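Local coordinates for protein peroxisomal acyl-CoA oxidase 1A (Solanum lycopersicum, PDB 2FON) that binds FAD and probably acts as an acyl-CoA oxidase in the peroxisomal beta-oxidation of fatty acids, at residues B[507-512]-B[587-592]. Numbering follows the deposited sequence.
Sequences EARSAR and QGDFLG
Arg-509 is the one residue of 507-512 that does the work here: its side chain reaches across to 587-592 and meets both Asp-589 and Phe-590. The guanidinium comes side-on to the carboxylate and spends two nitrogens on a single oxygen. Arg-509 NH2 donates to Asp-589 OD2 at 2.7 Å, nearly in line with that oxygen's C-O bond, while Arg-509 NE reaches the same OD2 at 3.0 Å from the anti side, with a more bent N-H...O angle of 136°. Both bonds end on OD2, which lies in the guanidinium plane; the two flat groups are 30° apart, nearly coplanar. NH1 of Arg-509 is taken by Gln-547 OE1, which fixes the guanidinium from a third nitrogen.

The tightly packed part is apolar. With CG anti to the backbone N (chi1 175°), the aliphatic run of Arg-509 passes over one face of the Phe-590 ring, toward its rim; Arg-509 CD makes an off-centre CH-pi contact, 4.1 Å from the ring centroid. Phe-590 is buried, and Phe-506 meets its ring edge-to-face. The Asp-589 side is the more open one: that residue is partly exposed, as are Gly-588 and Leu-591 on the same short helix. A leucine in place of Arg-509 would probably leave the Asp-589 carboxylate without its cationic mate and Gln-547 OE1 without the NH1 donor.

Far from the flavin, in the C-terminal helical region, the contact ties helix 499-521 to the short helix 587-592. Helix 535-558 lies against Arg-509 through Ala-544, Ile-596 of the following loop packs on Phe-590, and Leu-591 packs on Gly-588 of the second subunit.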
loop_
_atom_site.group_PDB
_atom_site.type_symbol
_atom_site.label_atom_id
_atom_site.label_comp_id
_atom_site.label_asym_id
_atom_site.label_seq_id
_atom_site.Cartn_x
_atom_site.Cartn_y
_atom_site.Cartn_z
ATOM N N GLU B 507 -16.584 7.143 23.577
ATOM C CA GLU B 507 -16.347 8.292 24.432
ATOM C C GLU B 507 -15.428 7.903 25.565
ATOM O O GLU B 507 -14.433 8.576 25.818
ATOM C CB GLU B 507 -17.669 8.831 24.963
ATOM C CG GLU B 507 -18.458 9.645 23.922
ATOM C CD GLU B 507 -19.737 10.309 24.465
ATOM O OE1 GLU B 507 -20.274 11.183 23.765
ATOM O OE2 GLU B 507 -20.238 9.981 25.572
ATOM N N ALA B 508 -15.730 6.780 26.210
ATOM C CA ALA B 508 -14.940 6.312 27.351
ATOM C C ALA B 508 -13.505 6.095 26.912
ATOM O O ALA B 508 -12.576 6.718 27.432
ATOM C CB ALA B 508 -15.522 5.035 27.920
ATOM N N ARG B 509 -13.349 5.240 25.916
ATOM C CA ARG B 509 -12.064 4.954 25.347
ATOM C C ARG B 509 -11.220 6.223 25.116
ATOM O O ARG B 509 -10.040 6.285 25.498
ATOM C CB ARG B 509 -12.262 4.227 24.030
ATOM C CG ARG B 509 -10.951 3.998 23.287
ATOM C CD ARG B 509 -11.175 4.109 21.838
ATOM N NE ARG B 509 -10.061 3.626 21.062
ATOM C CZ ARG B 509 -10.015 3.777 19.737
ATOM N NH1 ARG B 509 -11.039 4.357 19.114
ATOM N NH2 ARG B 509 -8.957 3.356 19.032
ATOM N N SER B 510 -11.824 7.218 24.470
ATOM C CA SER B 510 -11.091 8.400 24.101
ATOM C C SER B 510 -10.743 9.226 25.344
ATOM O O SER B 510 -9.574 9.580 25.571
ATOM C CB SER B 510 -11.871 9.196 23.055
ATOM O OG SER B 510 -11.234 10.436 22.803
ATOM N N ALA B 511 -11.745 9.488 26.174
ATOM C CA ALA B 511 -11.504 10.164 27.451
ATOM C C ALA B 511 -10.394 9.457 28.175
ATOM O O ALA B 511 -9.384 10.054 28.511
ATOM C CB ALA B 511 -12.755 10.199 28.300
ATOM N N ARG B 512 -10.557 8.164 28.385
ATOM C CA ARG B 512 -9.542 7.451 29.120
ATOM C C ARG B 512 -8.182 7.603 28.455
ATOM O O ARG B 512 -7.234 7.962 29.116
ATOM C CB ARG B 512 -9.931 6.010 29.304
ATOM C CG ARG B 512 -10.929 5.826 30.376
ATOM C CD ARG B 512 -11.946 4.811 29.956
ATOM N NE ARG B 512 -13.019 4.711 30.936
ATOM C CZ ARG B 512 -13.131 3.708 31.797
ATOM N NH1 ARG B 512 -12.239 2.715 31.774
ATOM N NH2 ARG B 512 -14.142 3.690 32.664
ATOM N N GLN B 587 -9.189 -3.377 19.974
ATOM C CA GLN B 587 -9.823 -3.925 21.176
ATOM C C GLN B 587 -9.092 -3.675 22.488
ATOM O O GLN B 587 -9.703 -3.576 23.531
ATOM C CB GLN B 587 -10.113 -5.394 21.025
ATOM C CG GLN B 587 -11.560 -5.668 21.268
ATOM C CD GLN B 587 -11.778 -7.034 21.782
ATOM O OE1 GLN B 587 -10.920 -7.575 22.458
ATOM N NE2 GLN B 587 -12.918 -7.630 21.449
ATOM N N GLY B 588 -7.781 -3.562 22.449
ATOM C CA GLY B 588 -7.088 -3.329 23.690
ATOM C C GLY B 588 -7.508 -1.997 24.261
ATOM O O GLY B 588 -7.677 -1.865 25.464
ATOM N N ASP B 589 -7.691 -0.998 23.401
ATOM C CA ASP B 589 -8.075 0.291 23.931
ATOM C C ASP B 589 -9.241 0.152 24.900
ATOM O O ASP B 589 -9.174 0.673 25.978
ATOM C CB ASP B 589 -8.371 1.310 22.840
ATOM C CG ASP B 589 -7.142 1.665 22.018
ATOM O OD1 ASP B 589 -6.007 1.266 22.438
ATOM O OD2 ASP B 589 -7.323 2.315 20.935
ATOM N N PHE B 590 -10.268 -0.602 24.582
ATOM C CA PHE B 590 -11.412 -0.626 25.464
ATOM C C PHE B 590 -11.271 -1.587 26.630
ATOM O O PHE B 590 -11.928 -1.405 27.656
ATOM C CB PHE B 590 -12.688 -0.936 24.705
ATOM C CG PHE B 590 -12.844 -0.191 23.415
ATOM C CD1 PHE B 590 -12.144 -0.591 22.261
ATOM C CD2 PHE B 590 -13.736 0.863 23.325
ATOM C CE1 PHE B 590 -12.290 0.090 21.093
ATOM C CE2 PHE B 590 -13.923 1.526 22.123
ATOM C CZ PHE B 590 -13.201 1.154 21.014
ATOM N N LEU B 591 -10.448 -2.629 26.488
ATOM C CA LEU B 591 -10.234 -3.602 27.596
ATOM C C LEU B 591 -9.257 -3.097 28.632
ATOM O O LEU B 591 -9.394 -3.416 29.811
ATOM C CB LEU B 591 -9.747 -4.947 27.084
ATOM C CG LEU B 591 -10.692 -5.747 26.174
ATOM C CD1 LEU B 591 -9.866 -6.718 25.288
ATOM C CD2 LEU B 591 -11.809 -6.503 26.955
ATOM N N GLY B 592 -8.280 -2.306 28.177
ATOM C CA GLY B 592 -7.281 -1.636 29.025
ATOM C C GLY B 592 -7.960 -0.967 30.208
ATOM O O GLY B 592 -8.315 -1.633 31.206
#